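Local coordinates for aryl acylamidase (bacterium CSBL00001, PDB 4YJ6), which probably hydrolyses the amide bond of N-acylated aryl amines, as an aryl acylamidase of the amidase signature family, at residues R267-G272 with R391-L396; I326-V331 with D361-I366; V176-G181 with P226-V231. All coordinates share one frame; numbering follows the deposited sequence.

How the contacts relate
Contacts 1 and 3 belong to the same mixed beta sheet. Contact 3 includes strand 178-183 at one border of the sheet. Contact 1 joins 394-398 to 270-273, next to the other border strand, 303-306. Their centres are about 26 Å apart, and their nearest atoms about 12 Å. Contact 2 packs helix 315-339 against the end of helix 354-363 and the loop after it. Its centre is about 38 Å from that of contact 1 and about 32 Å from that of contact 3. In sequence, contact 3 closes first, and contact 2 then falls between the two segments of contact 1. The centre of contact 3 is about 9 Å from the centre of the chain, nearer than the other two.

Contact 1: R267-G272 with R391-L396; sequences RGKKIG and RFDLLL
Lys270 and Asp393 bond to each other twice where the two segments meet. Lys270 N gives a nearly straight bond (169°) to the anti lone pair of Asp393 OD2, at 2.8 Å. In return, Asp393 N reaches Lys270 O at 2.7 Å, in the carbonyl plane. A water also donates to Asp393 OD2 and, weakly, to Gly268 O. The Lys270 chain bends at chi3 (41°) and again at chi4. Its CE comes 3.3 Å from Arg391 O, and its NZ has a long, weak ion pair with Glu305. Further on, Gly272 uses both backbone polar groups: Gly272 N binds Leu394 O at 2.9 Å, and Gly272 O receives Leu396 N at 2.8 Å. This is parallel strand pairing. It places strand 270-273 between 394-398 and 303-306 in the large mixed sheet of the amidase fold.

The Phe392 ring makes the aromatic contact. Gly272 CA lies over one face, 4.2 Å from the ring centroid, in a CH-pi contact. Lys270 NZ comes near Phe392 CE1.

Apolar side chains meet on the face that carries Ile271 and Leu394. These two lie side by side, CD1 to CD1 at 3.8 Å. Ile271 CG2 touches Leu396 CG at 3.6 Å. Phe297 of helix 284-299 touches both Ile271 and Leu396.

Contact 2: I326-V331 with D361-I366; sequences IAIPTV and DAVADI
The backbones of Ile328 and Val363 come within 6.3 Å, CA to CA, where helix 315-339 meets helix 354-363. Helix 315-339 is kinked at Pro329, whose nitrogen has no hydrogen to bond to the preceding turn. Val363 is the central side chain. With chi1 at -54°, CG1 is anti to the carbonyl carbon, which leaves CG2 between the backbone N and the carbonyl carbon. This methyl touches both Ala327 CB and Val331 CG2. Each distance from Val363 CG2, to Ala327 CB and to Val331 CG2, is 3.6 Å. Ala327 and Val331 are one helical turn apart, so the methyl bears on two successive turns. The side chains of Val331 and Val363 run past each other in opposite directions.

Ile328 extends the contact along the other segment. Its CG1 lies 4.1 Å from Val363 CB. Its CD1 meets Ile366 CD1, also at 4.1 Å, and these two side chains cross at about a right angle. CG1 of Ile366 is anti to the backbone N (chi1 -174°) and carries CD1 to Ile328. An alanine at Ile328 would probably leave Ile366 CD1 without its partner and open a gap beside Val363.

No hydrogen bond crosses between the segments. Within the first, Thr330 OG1 donates to Ile326 O at 2.8 Å from above the carbonyl plane, and Thr330 N binds the same oxygen. Trp359 also touches Ala327, and Ile360 touches Thr330 and Val331. This is apolar packing of two helices consecutive in the chain, 315-339 and 354-363, extended by Ile366 from the loop that follows the second.

Contact 3: V176-G181 with P226-V231; sequences VPVAGG and PITRTV
Strands 178-183 and 223-228 pair antiparallel at a border of the large mixed sheet of the amidase fold. Ala179 and Ile227 form a hydrogen-bonded pair: Ala179 N to Ile227 O is 3.1 Å, and Ile227 N to Ala179 O is 3.0 Å. The second bond is nearly straight (167°). Both side chains face helix 165-172. On the other face, Val178 CG2 touches Pro226 CB and Thr228 CG2, each 3.8 Å from it. Helix 231-241 covers Pro226 and Thr228.

Past the strands, the Arg229 side chain turns back, bent at chi3 (-61°). Its NH1 donates to Val176 O at 3.0 Å in a bent bond (138°), from above the carbonyl plane. NH1 also binds its stronger partner, Val171 O. Arg229 NH2 rests near Pro177 CA. A water links the backbones, donating to Pro177 O and accepting from Arg229 N. Thr228 OG1 donates to Thr230 O at 2.7 Å, in the loop that leads into helix 231-241. Thr230 is the N-cap of that helix, and its OG1 binds Asp233 N.

Arg229 is a buried residue, and its NH1 bonds to two backbone carbonyls, whose dipoles would probably help stabilise its positive charge.

Contact 1: R267-G272 with R391-L396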
loop_
_atom_site.group_PDB
_atom_site.type_symbol
_atom_site.label_atom_id
_atom_site.label_comp_id
_atom_site.label_asym_id
_atom_site.label_seq_id
_atom_site.Cartn_x
_atom_site.Cartn_y
_atom_site.Cartn_z
ATOM N N ARG A 267 10.651 25.040 0.331
ATOM C CA ARG A 267 10.777 26.447 -0.047
ATOM C C ARG A 267 11.270 26.549 -1.483
ATOM O O ARG A 267 12.285 25.930 -1.841
ATOM C CB ARG A 267 11.797 27.138 0.850
ATOM C CG ARG A 267 11.226 27.724 2.084
ATOM C CD ARG A 267 11.741 29.185 2.277
ATOM N NE ARG A 267 10.629 30.128 2.270
ATOM C CZ ARG A 267 9.706 30.191 3.225
ATOM N NH1 ARG A 267 9.767 29.369 4.268
ATOM N NH2 ARG A 267 8.717 31.077 3.133
ATOM N N GLY A 268 10.552 27.336 -2.287
ATOM C CA GLY A 268 10.933 27.581 -3.665
ATOM C C GLY A 268 10.439 26.537 -4.649
ATOM O O GLY A 268 10.581 26.700 -5.863
ATOM N N LYS A 269 9.864 25.445 -4.154
ATOM C CA LYS A 269 9.391 24.414 -5.073
ATOM C C LYS A 269 8.179 24.878 -5.845
ATOM O O LYS A 269 7.383 25.657 -5.335
ATOM C CB LYS A 269 9.049 23.134 -4.303
ATOM C CG LYS A 269 10.290 22.485 -3.663
ATOM C CD LYS A 269 11.341 22.075 -4.718
ATOM C CE LYS A 269 12.463 21.244 -4.057
ATOM N NZ LYS A 269 13.559 21.010 -5.018
ATOM N N LYS A 270 8.042 24.374 -7.070
ATOM C CA LYS A 270 6.917 24.693 -7.945
ATOM C C LYS A 270 6.014 23.495 -7.938
ATOM O O LYS A 270 6.422 22.385 -8.310
ATOM C CB LYS A 270 7.374 24.938 -9.375
ATOM C CG LYS A 270 8.150 26.209 -9.577
ATOM C CD LYS A 270 8.232 26.562 -11.078
ATOM C CE LYS A 270 6.882 26.321 -11.860
ATOM N NZ LYS A 270 5.688 27.175 -11.424
ATOM N N ILE A 271 4.801 23.687 -7.475
ATOM C CA ILE A 271 3.929 22.555 -7.207
ATOM C C ILE A 271 2.681 22.698 -8.061
ATOM O O ILE A 271 2.043 23.759 -8.052
ATOM C CB ILE A 271 3.546 22.521 -5.747
ATOM C CG1 ILE A 271 4.825 22.370 -4.881
ATOM C CG2 ILE A 271 2.554 21.361 -5.473
ATOM C CD1 ILE A 271 4.553 22.223 -3.369
ATOM N N GLY A 272 2.343 21.647 -8.803
ATOM C CA GLY A 272 1.106 21.635 -9.568
ATOM C C GLY A 272 0.013 20.960 -8.765
ATOM O O GLY A 272 0.306 20.127 -7.912
ATOM N N ARG A 391 7.834 21.018 -16.004
ATOM C CA ARG A 391 7.657 22.363 -15.477
ATOM C C ARG A 391 7.499 22.475 -13.963
ATOM O O ARG A 391 7.705 23.573 -13.437
ATOM C CB ARG A 391 6.435 22.988 -16.132
ATOM C CG ARG A 391 6.538 23.063 -17.660
ATOM C CD ARG A 391 5.409 23.917 -18.218
ATOM N NE ARG A 391 5.510 24.135 -19.660
ATOM C CZ ARG A 391 4.636 23.689 -20.569
ATOM N NH1 ARG A 391 3.578 22.962 -20.206
ATOM N NH2 ARG A 391 4.824 23.966 -21.859
ATOM N N PHE A 392 7.140 21.381 -13.273
ATOM C CA PHE A 392 6.859 21.418 -11.842
ATOM C C PHE A 392 7.726 20.421 -11.112
ATOM O O PHE A 392 8.155 19.405 -11.683
ATOM C CB PHE A 392 5.373 21.082 -11.573
ATOM C CG PHE A 392 4.431 22.165 -12.109
ATOM C CD1 PHE A 392 4.085 23.236 -11.319
ATOM C CD2 PHE A 392 3.952 22.078 -13.398
ATOM C CE1 PHE A 392 3.246 24.251 -11.832
ATOM C CE2 PHE A 392 3.125 23.067 -13.929
ATOM C CZ PHE A 392 2.757 24.151 -13.132
ATOM N N ASP A 393 7.955 20.708 -9.838
ATOM C CA ASP A 393 8.705 19.826 -8.962
ATOM C C ASP A 393 7.840 18.744 -8.308
ATOM O O ASP A 393 8.352 17.712 -7.930
ATOM C CB ASP A 393 9.395 20.658 -7.860
ATOM C CG ASP A 393 10.315 21.720 -8.432
ATOM O OD1 ASP A 393 11.213 21.361 -9.225
ATOM O OD2 ASP A 393 10.137 22.913 -8.128
ATOM N N LEU A 394 6.545 18.979 -8.164
ATOM C CA LEU A 394 5.658 18.071 -7.448
ATOM C C LEU A 394 4.279 18.223 -8.037
ATOM O O LEU A 394 3.972 19.276 -8.576
ATOM C CB LEU A 394 5.561 18.435 -5.963
ATOM C CG LEU A 394 6.773 18.187 -5.070
ATOM C CD1 LEU A 394 6.591 18.981 -3.757
ATOM C CD2 LEU A 394 6.998 16.676 -4.775
ATOM N N LEU A 395 3.454 17.187 -7.907
ATOM C CA LEU A 395 2.052 17.275 -8.299
ATOM C C LEU A 395 1.228 16.794 -7.116
ATOM O O LEU A 395 1.535 15.756 -6.527
ATOM C CB LEU A 395 1.780 16.393 -9.510
ATOM C CG LEU A 395 0.332 16.241 -9.967
ATOM C CD1 LEU A 395 -0.207 17.606 -10.340
ATOM C CD2 LEU A 395 0.285 15.265 -11.148
ATOM N N LEU A 396 0.203 17.552 -6.760
ATOM C CA LEU A 396 -0.730 17.174 -5.694
ATOM C C LEU A 396 -2.074 16.811 -6.295
ATOM O O LEU A 396 -2.528 17.454 -7.237
ATOM C CB LEU A 396 -0.962 18.342 -4.728
ATOM C CG LEU A 396 0.288 18.953 -4.131
ATOM C CD1 LEU A 396 -0.107 20.177 -3.294
ATOM C CD2 LEU A 396 1.005 17.883 -3.297
HETATM O O HOH W 1 12.194 24.694 -7.965
#

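Contact 2: I326-V331 with D361-I366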
loop_
_atom_site.group_PDB
_atom_site.type_symbol
_atom_site.label_atom_id
_atom_site.label_comp_id
_atom_site.label_asym_id
_atom_site.label_seq_id
_atom_site.Cartn_x
_atom_site.Cartn_y
_atom_site.Cartn_z
ATOM N N ILE A 326 -3.732 -6.104 -15.480
ATOM C CA ILE A 326 -3.599 -6.922 -14.265
ATOM C C ILE A 326 -4.122 -8.343 -14.502
ATOM O O ILE A 326 -3.611 -9.344 -13.973
ATOM C CB ILE A 326 -4.427 -6.277 -13.096
ATOM C CG1 ILE A 326 -3.761 -4.970 -12.670
ATOM C CG2 ILE A 326 -4.570 -7.273 -11.891
ATOM C CD1 ILE A 326 -2.581 -5.181 -11.681
ATOM N N ALA A 327 -5.168 -8.433 -15.306
ATOM C CA ALA A 327 -5.814 -9.723 -15.527
ATOM C C ALA A 327 -4.887 -10.716 -16.250
ATOM O O ALA A 327 -4.988 -11.893 -16.010
ATOM C CB ALA A 327 -7.133 -9.526 -16.341
ATOM N N ILE A 328 -4.012 -10.260 -17.152
ATOM C CA ILE A 328 -3.199 -11.193 -17.925
ATOM C C ILE A 328 -2.310 -12.050 -17.010
ATOM O O ILE A 328 -2.353 -13.284 -17.057
ATOM C CB ILE A 328 -2.392 -10.478 -19.054
ATOM C CG1 ILE A 328 -3.379 -9.917 -20.091
ATOM C CG2 ILE A 328 -1.423 -11.464 -19.731
ATOM C CD1 ILE A 328 -2.779 -8.855 -21.044
ATOM N N PRO A 329 -1.530 -11.415 -16.125
ATOM C CA PRO A 329 -0.767 -12.278 -15.202
ATOM C C PRO A 329 -1.634 -12.996 -14.183
ATOM O O PRO A 329 -1.215 -14.015 -13.657
ATOM C CB PRO A 329 0.191 -11.309 -14.481
ATOM C CG PRO A 329 -0.146 -9.939 -14.982
ATOM C CD PRO A 329 -1.126 -10.002 -16.090
ATOM N N THR A 330 -2.827 -12.482 -13.899
ATOM C CA THR A 330 -3.722 -13.189 -12.987
ATOM C C THR A 330 -4.161 -14.501 -13.650
ATOM O O THR A 330 -4.206 -15.550 -13.021
ATOM C CB THR A 330 -4.936 -12.310 -12.653
ATOM O OG1 THR A 330 -4.468 -11.121 -12.003
ATOM C CG2 THR A 330 -5.858 -13.047 -11.698
ATOM N N VAL A 331 -4.467 -14.441 -14.947
ATOM C CA VAL A 331 -4.861 -15.648 -15.665
ATOM C C VAL A 331 -3.698 -16.628 -15.660
ATOM O O VAL A 331 -3.904 -17.819 -15.474
ATOM C CB VAL A 331 -5.272 -15.341 -17.105
ATOM C CG1 VAL A 331 -5.367 -16.644 -17.965
ATOM C CG2 VAL A 331 -6.612 -14.600 -17.117
ATOM N N ASP A 361 -12.070 -13.967 -17.992
ATOM C CA ASP A 361 -12.579 -14.454 -19.264
ATOM C C ASP A 361 -12.267 -13.461 -20.383
ATOM O O ASP A 361 -11.984 -13.855 -21.509
ATOM C CB ASP A 361 -14.094 -14.679 -19.184
ATOM C CG ASP A 361 -14.474 -15.863 -18.309
ATOM O OD1 ASP A 361 -13.643 -16.772 -18.070
ATOM O OD2 ASP A 361 -15.640 -15.888 -17.868
ATOM N N ALA A 362 -12.313 -12.174 -20.071
ATOM C CA ALA A 362 -12.139 -11.158 -21.095
ATOM C C ALA A 362 -10.736 -11.245 -21.716
ATOM O O ALA A 362 -10.556 -10.940 -22.912
ATOM C CB ALA A 362 -12.376 -9.786 -20.493
ATOM N N VAL A 363 -9.729 -11.618 -20.928
ATOM C CA VAL A 363 -8.375 -11.600 -21.479
ATOM C C VAL A 363 -7.870 -12.981 -21.868
ATOM O O VAL A 363 -6.732 -13.119 -22.323
ATOM C CB VAL A 363 -7.339 -10.879 -20.535
ATOM C CG1 VAL A 363 -7.841 -9.471 -20.182
ATOM C CG2 VAL A 363 -7.058 -11.712 -19.258
ATOM N N ALA A 364 -8.692 -14.008 -21.697
ATOM C CA ALA A 364 -8.219 -15.379 -21.941
ATOM C C ALA A 364 -7.577 -15.547 -23.333
ATOM O O ALA A 364 -6.581 -16.287 -23.509
ATOM C CB ALA A 364 -9.383 -16.375 -21.763
ATOM N N ASP A 365 -8.162 -14.864 -24.308
ATOM C CA ASP A 365 -7.630 -14.824 -25.677
ATOM C C ASP A 365 -7.492 -13.379 -26.178
ATOM O O ASP A 365 -7.863 -13.045 -27.305
ATOM C CB ASP A 365 -8.518 -15.641 -26.614
ATOM C CG ASP A 365 -8.565 -17.106 -26.210
ATOM O OD1 ASP A 365 -7.551 -17.817 -26.433
ATOM O OD2 ASP A 365 -9.597 -17.549 -25.637
ATOM N N ILE A 366 -6.962 -12.511 -25.319
ATOM C CA ILE A 366 -6.831 -11.104 -25.669
ATOM C C ILE A 366 -5.974 -10.972 -26.920
ATOM O O ILE A 366 -4.983 -11.690 -27.073
ATOM C CB ILE A 366 -6.209 -10.310 -24.508
ATOM C CG1 ILE A 366 -6.219 -8.807 -24.823
ATOM C CG2 ILE A 366 -4.784 -10.832 -24.149
ATOM C CD1 ILE A 366 -5.786 -7.983 -23.650
#

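Contact 3: V176-G181 with P226-V231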
loop_
_atom_site.group_PDB
_atom_site.type_symbol
_atom_site.label_atom_id
_atom_site.label_comp_id
_atom_site.label_asym_id
_atom_site.label_seq_id
_atom_site.Cartn_x
_atom_site.Cartn_y
_atom_site.Cartn_z
ATOM N N VAL A 176 0.958 -1.977 15.143
ATOM C CA VAL A 176 2.361 -1.977 14.774
ATOM C C VAL A 176 2.654 -0.624 14.104
ATOM O O VAL A 176 1.724 0.003 13.579
ATOM C CB VAL A 176 2.738 -3.095 13.781
ATOM C CG1 VAL A 176 2.770 -4.505 14.495
ATOM C CG2 VAL A 176 1.793 -3.083 12.570
ATOM N N PRO A 177 3.922 -0.179 14.133
ATOM C CA PRO A 177 4.212 1.164 13.588
ATOM C C PRO A 177 4.395 1.178 12.074
ATOM O O PRO A 177 4.291 2.233 11.466
ATOM C CB PRO A 177 5.527 1.561 14.279
ATOM C CG PRO A 177 6.192 0.199 14.579
ATOM C CD PRO A 177 5.061 -0.731 14.893
ATOM N N VAL A 178 4.627 0.023 11.471
ATOM C CA VAL A 178 4.838 -0.051 10.012
ATOM C C VAL A 178 4.295 -1.403 9.575
ATOM O O VAL A 178 4.357 -2.391 10.331
ATOM C CB VAL A 178 6.341 0.101 9.624
ATOM C CG1 VAL A 178 7.209 -0.932 10.372
ATOM C CG2 VAL A 178 6.526 -0.041 8.078
ATOM N N ALA A 179 3.703 -1.469 8.383
ATOM C CA ALA A 179 3.258 -2.751 7.827
ATOM C C ALA A 179 3.538 -2.739 6.321
ATOM O O ALA A 179 3.543 -1.674 5.703
ATOM C CB ALA A 179 1.756 -2.986 8.105
ATOM N N GLY A 180 3.754 -3.906 5.736
ATOM C CA GLY A 180 4.057 -3.970 4.317
ATOM C C GLY A 180 2.814 -3.959 3.431
ATOM O O GLY A 180 1.842 -4.678 3.667
ATOM N N GLY A 181 2.860 -3.131 2.403
ATOM C CA GLY A 181 1.804 -3.100 1.416
ATOM C C GLY A 181 2.368 -3.440 0.049
ATOM O O GLY A 181 3.589 -3.474 -0.168
ATOM N N PRO A 226 6.037 0.673 2.482
ATOM C CA PRO A 226 5.553 0.767 3.856
ATOM C C PRO A 226 4.288 1.612 4.016
ATOM O O PRO A 226 4.106 2.602 3.299
ATOM C CB PRO A 226 6.719 1.433 4.571
ATOM C CG PRO A 226 7.245 2.402 3.537
ATOM C CD PRO A 226 7.079 1.665 2.196
ATOM N N ILE A 227 3.455 1.210 4.978
ATOM C CA ILE A 227 2.398 2.065 5.513
ATOM C C ILE A 227 2.761 2.367 6.969
ATOM O O ILE A 227 3.070 1.452 7.712
ATOM C CB ILE A 227 1.042 1.351 5.408
ATOM C CG1 ILE A 227 0.721 1.111 3.932
ATOM C CG2 ILE A 227 -0.106 2.183 6.116
ATOM C CD1 ILE A 227 -0.517 0.227 3.683
ATOM N N THR A 228 2.772 3.646 7.350
ATOM C CA THR A 228 3.241 4.050 8.687
ATOM C C THR A 228 2.330 5.154 9.237
ATOM O O THR A 228 1.421 5.606 8.558
ATOM C CB THR A 228 4.659 4.650 8.628
ATOM O OG1 THR A 228 4.660 5.777 7.742
ATOM C CG2 THR A 228 5.677 3.621 8.123
ATOM N N ARG A 229 2.590 5.616 10.458
ATOM C CA ARG A 229 1.850 6.764 10.988
ATOM C C ARG A 229 2.673 8.026 10.871
ATOM O O ARG A 229 2.109 9.123 10.952
ATOM C CB ARG A 229 1.450 6.560 12.466
ATOM C CG ARG A 229 0.384 5.445 12.646
ATOM C CD ARG A 229 -0.108 5.288 14.095
ATOM N NE ARG A 229 0.995 4.922 14.971
ATOM C CZ ARG A 229 1.427 3.670 15.158
ATOM N NH1 ARG A 229 0.809 2.629 14.601
ATOM N NH2 ARG A 229 2.469 3.475 15.943
ATOM N N THR A 230 3.992 7.901 10.720
ATOM C CA THR A 230 4.859 9.075 10.554
ATOM C C THR A 230 5.701 8.961 9.303
ATOM O O THR A 230 6.030 7.863 8.853
ATOM C CB THR A 230 5.855 9.266 11.713
ATOM O OG1 THR A 230 6.888 8.245 11.658
ATOM C CG2 THR A 230 5.139 9.187 13.050
ATOM N N VAL A 231 6.086 10.112 8.773
ATOM C CA VAL A 231 6.921 10.124 7.588
ATOM C C VAL A 231 8.312 9.616 7.938
ATOM O O VAL A 231 8.906 8.882 7.150
ATOM C CB VAL A 231 6.963 11.531 6.944
ATOM C CG1 VAL A 231 7.908 11.536 5.730
ATOM C CG2 VAL A 231 5.514 11.933 6.547
HETATM O O HOH W 2 4.500 4.815 12.446
#